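PDB 2IIZ: melanin biosynthesis protein TyrA, putative, which binds heme b and acts as a dye-decolorizing peroxidase of the DyP-type family. Local coordinates for the interface of chains A and B. Residues are numbered along the deposited sequence; one frame, centred on the assembly and turned at random. Chains: chain A/B, Melanin biosynthesis protein TyrA, putative.

The interface of chains A and B. Residues chain A 139, 147, 190, 249-252, 254; chain B 112, 116, 120, 135, 137.
Two copies of this DyP-type peroxidase meet across a two-fold symmetric interface, which may or may not be the biological dimer. Here helix 112-125 and strand 130-139 of chain B pack on strand ends and the 250-252 loop of chain A.

Side-chain amides carry the central hydrogen bonds. A:Gln254 and B:Asn120 reach tip to tip, their amide planes 37° apart, and pair twice. B:Asn120 ND2 donates to A:Gln254 OE1 at 2.9 Å, in the carbonyl plane and on a lone pair. A:Gln254 NE2 returns a bond to B:Asn120 OD1 at 2.8 Å, from above that carbonyl plane. B:His116 has CG anti to the backbone N (chi1 -170°), which carries its ring from the helix to A:Gln254. B:His116 NE2 also donates to A:Gln254 OE1, at 2.5 Å, again from above the plane, with ring and amide almost perpendicular. Two donors grip this oxygen; with the NE2 bond to B:Asn120 OD1 they would hold the amide's rotation.

A second shell orients the histidine. B:Arg137 NH1 donates to B:His116 ND1 in the ring plane, 3.0 Å away, which is consistent with a proton on NE2. B:Arg137 NE and NH2 both hold B:Glu135 OE2, the latter in a salt bridge. The other carboxylate oxygen, B:Glu135 OE1, takes the backbone N of A:Leu251 on its syn lone pair at 3.0 Å.

In the apolar packing, A:Phe139 crosses B:His116 and B:Tyr112 at about a right angle. A:Phe139 CZ sits over the centre of the imidazole, 3.5 Å from B:His116 CG. B:Tyr112 CE1 points at one face of the A:Phe139 ring, toward its rim, planes 55° apart. A:Leu147 CD2 touches B:His116 CD2. An alanine in place of B:His116 would probably loosen A:Gln254, leave B:Arg137 NH1 without this acceptor and remove part of the packing against A:Phe139.

Water 1 links B:Tyr112 OH to the carbonyl oxygen of A:Gly249.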
ATOM      1  N   PHE A 139       3.824  -3.368   6.277  1.00 30.44           N
ATOM      2  CA  PHE A 139       4.984  -3.845   5.553  1.00 32.83           C
ATOM      3  C   PHE A 139       6.189  -3.994   6.473  1.00 33.97           C
ATOM      4  O   PHE A 139       6.385  -3.171   7.365  1.00 34.12           O
ATOM      5  CB  PHE A 139       5.305  -2.896   4.419  1.00 33.89           C
ATOM      6  CG  PHE A 139       5.638  -1.500   4.865  1.00 33.44           C
ATOM      7  CD1 PHE A 139       4.635  -0.590   5.156  1.00 41.05           C
ATOM      8  CD2 PHE A 139       6.960  -1.097   4.986  1.00 36.75           C
ATOM      9  CE1 PHE A 139       4.938   0.707   5.566  1.00 42.93           C
ATOM     10  CE2 PHE A 139       7.276   0.209   5.394  1.00 41.54           C
ATOM     11  CZ  PHE A 139       6.261   1.105   5.682  1.00 40.83           C
ATOM     12  N   LEU A 147       9.697   2.001  11.913  1.00 34.70           N
ATOM     13  CA  LEU A 147      10.167   3.133  11.105  1.00 35.47           C
ATOM     14  C   LEU A 147      11.081   4.080  11.892  1.00 35.66           C
ATOM     15  O   LEU A 147      11.732   4.938  11.289  1.00 34.34           O
ATOM     16  CB  LEU A 147       8.989   3.893  10.515  1.00 36.58           C
ATOM     17  CG  LEU A 147       8.228   3.140   9.414  1.00 38.19           C
ATOM     18  CD1 LEU A 147       6.850   3.699   9.296  1.00 43.46           C
ATOM     19  CD2 LEU A 147       8.951   3.238   8.062  1.00 37.82           C
ATOM     20  N   LEU A 190       7.809  11.308  12.784  1.00 40.75           N
ATOM     21  CA  LEU A 190       9.144  10.911  12.348  1.00 39.63           C
ATOM     22  C   LEU A 190      10.117  12.085  12.247  1.00 39.67           C
ATOM     23  O   LEU A 190      11.326  11.915  12.479  1.00 37.62           O
ATOM     24  CB  LEU A 190       9.069  10.176  11.011  1.00 40.04           C
ATOM     25  CG  LEU A 190       8.413   8.800  11.077  1.00 38.78           C
ATOM     26  CD1 LEU A 190       8.307   8.236   9.682  1.00 42.19           C
ATOM     27  CD2 LEU A 190       9.172   7.822  11.961  1.00 33.58           C
ATOM     28  N   GLY A 249       1.309   2.500   6.509  1.00 42.54           N
ATOM     29  CA  GLY A 249       0.910   3.842   6.105  1.00 43.06           C
ATOM     30  C   GLY A 249       1.695   4.417   4.949  1.00 43.08           C
ATOM     31  O   GLY A 249       2.135   3.695   4.057  1.00 42.56           O
ATOM     32  N   SER A 250       1.867   5.739   4.981  1.00 43.27           N
ATOM     33  CA  SER A 250       2.264   6.514   3.815  1.00 39.90           C
ATOM     34  C   SER A 250       2.602   7.930   4.252  1.00 37.64           C
ATOM     35  O   SER A 250       2.635   8.214   5.444  1.00 36.40           O
ATOM     36  CB  SER A 250       1.100   6.584   2.846  1.00 41.43           C
ATOM     37  OG  SER A 250       0.230   7.633   3.234  1.00 45.48           O
ATOM     38  N   LEU A 251       2.843   8.820   3.298  1.00 36.96           N
ATOM     39  CA  LEU A 251       3.307  10.164   3.644  1.00 38.37           C
ATOM     40  C   LEU A 251       2.293  10.883   4.525  1.00 40.71           C
ATOM     41  O   LEU A 251       2.669  11.394   5.565  1.00 43.00           O
ATOM     42  CB  LEU A 251       3.641  11.018   2.402  1.00 38.45           C
ATOM     43  CG  LEU A 251       4.865  10.660   1.533  1.00 38.28           C
ATOM     44  CD1 LEU A 251       5.088  11.704   0.453  1.00 40.48           C
ATOM     45  CD2 LEU A 251       6.134  10.521   2.353  1.00 40.94           C
ATOM     46  N   LYS A 252       1.022  10.922   4.117  1.00 41.45           N
ATOM     47  CA  LYS A 252      -0.057  11.513   4.950  1.00 42.04           C
ATOM     48  C   LYS A 252       0.024  11.087   6.428  1.00 38.65           C
ATOM     49  O   LYS A 252      -0.081  11.919   7.341  1.00 37.36           O
ATOM     50  CB  LYS A 252      -1.438  11.118   4.405  1.00 42.96           C
ATOM     51  CG  LYS A 252      -1.885  11.917   3.167  1.00 51.49           C
ATOM     52  N   GLN A 254       1.814   7.653   9.001  1.00 34.34           N
ATOM     53  CA  GLN A 254       2.622   6.449   9.056  1.00 32.59           C
ATOM     54  C   GLN A 254       3.168   6.147  10.448  1.00 32.57           C
ATOM     55  O   GLN A 254       3.536   7.047  11.211  1.00 35.11           O
ATOM     56  CB  GLN A 254       3.785   6.572   8.092  1.00 32.96           C
ATOM     57  CG  GLN A 254       4.867   7.569   8.493  1.00 31.13           C
ATOM     58  CD  GLN A 254       5.849   7.765   7.360  1.00 31.77           C
ATOM     59  OE1 GLN A 254       6.619   6.880   7.054  1.00 27.64           O
ATOM     60  NE2 GLN A 254       5.817   8.917   6.739  1.00 26.35           N
TER
ATOM     61  N   TYR B 112       9.372  -2.693  -1.396  1.00 38.22           N
ATOM     62  CA  TYR B 112       8.401  -1.673  -1.007  1.00 39.18           C
ATOM     63  C   TYR B 112       8.941  -0.844   0.117  1.00 35.15           C
ATOM     64  O   TYR B 112       8.642   0.326   0.213  1.00 35.40           O
ATOM     65  CB  TYR B 112       7.152  -2.403  -0.547  1.00 40.39           C
ATOM     66  CG  TYR B 112       5.949  -1.619  -0.076  1.00 47.98           C
ATOM     67  CD1 TYR B 112       5.892  -1.098   1.221  1.00 54.66           C
ATOM     68  CD2 TYR B 112       4.842  -1.431  -0.915  1.00 56.14           C
ATOM     69  CE1 TYR B 112       4.770  -0.395   1.663  1.00 61.58           C
ATOM     70  CE2 TYR B 112       3.702  -0.725  -0.483  1.00 57.85           C
ATOM     71  CZ  TYR B 112       3.669  -0.208   0.809  1.00 57.79           C
ATOM     72  OH  TYR B 112       2.557   0.499   1.270  1.00 39.27           O
ATOM     73  N   HIS B 116       9.165   3.326   0.409  1.00 33.56           N
ATOM     74  CA  HIS B 116       8.615   4.072   1.522  1.00 33.52           C
ATOM     75  C   HIS B 116       9.689   5.024   2.000  1.00 34.41           C
ATOM     76  O   HIS B 116       9.434   6.201   2.179  1.00 35.22           O
ATOM     77  CB  HIS B 116       8.185   3.145   2.637  1.00 31.44           C
ATOM     78  CG  HIS B 116       7.407   3.827   3.715  1.00 32.65           C
ATOM     79  ND1 HIS B 116       6.038   3.970   3.666  1.00 23.84           N
ATOM     80  CD2 HIS B 116       7.809   4.403   4.873  1.00 26.11           C
ATOM     81  CE1 HIS B 116       5.630   4.607   4.749  1.00 38.07           C
ATOM     82  NE2 HIS B 116       6.685   4.879   5.497  1.00 25.89           N
ATOM     83  N   ASN B 120       9.518   9.195   1.681  1.00 33.43           N
ATOM     84  CA  ASN B 120       9.717  10.011   2.871  1.00 33.72           C
ATOM     85  C   ASN B 120      10.865  10.984   2.569  1.00 34.55           C
ATOM     86  O   ASN B 120      10.717  12.198   2.728  1.00 35.34           O
ATOM     87  CB  ASN B 120      10.037   9.145   4.110  1.00 33.99           C
ATOM     88  CG  ASN B 120       8.787   8.531   4.774  1.00 33.19           C
ATOM     89  OD1 ASN B 120       7.659   8.980   4.584  1.00 33.60           O
ATOM     90  ND2 ASN B 120       9.009   7.496   5.573  1.00 41.39           N
ATOM     91  N   GLU B 135      -1.227  10.636  -3.374  1.00 37.54           N
ATOM     92  CA  GLU B 135      -0.264   9.558  -3.285  1.00 37.63           C
ATOM     93  C   GLU B 135      -0.984   8.256  -3.559  1.00 36.29           C
ATOM     94  O   GLU B 135      -2.079   8.024  -3.035  1.00 33.15           O
ATOM     95  CB  GLU B 135       0.376   9.499  -1.905  1.00 38.59           C
ATOM     96  CG  GLU B 135       1.180   8.215  -1.713  1.00 44.09           C
ATOM     97  CD  GLU B 135       2.040   8.185  -0.458  1.00 50.78           C
ATOM     98  OE1 GLU B 135       1.794   8.998   0.483  1.00 40.43           O
ATOM     99  OE2 GLU B 135       2.965   7.326  -0.433  1.00 49.79           O
ATOM    100  N   ARG B 137      -0.005   3.814  -4.466  1.00 36.90           N
ATOM    101  CA  ARG B 137       1.007   2.758  -4.549  1.00 39.55           C
ATOM    102  C   ARG B 137       0.564   1.687  -5.533  1.00 36.96           C
ATOM    103  O   ARG B 137      -0.539   1.141  -5.425  1.00 35.41           O
ATOM    104  CB  ARG B 137       1.291   2.169  -3.150  1.00 42.34           C
ATOM    105  CG  ARG B 137       1.780   3.274  -2.186  1.00 51.33           C
ATOM    106  CD  ARG B 137       2.713   2.847  -1.029  1.00 54.37           C
ATOM    107  NE  ARG B 137       3.277   4.057  -0.410  1.00 58.35           N
ATOM    108  CZ  ARG B 137       4.179   4.104   0.577  1.00 58.07           C
ATOM    109  NH1 ARG B 137       4.682   2.986   1.120  1.00 51.33           N
ATOM    110  NH2 ARG B 137       4.581   5.303   1.021  1.00 51.51           N
TER
HETATM  111  O   HOH W   1       1.842   0.902   3.630  1.00 31.41           O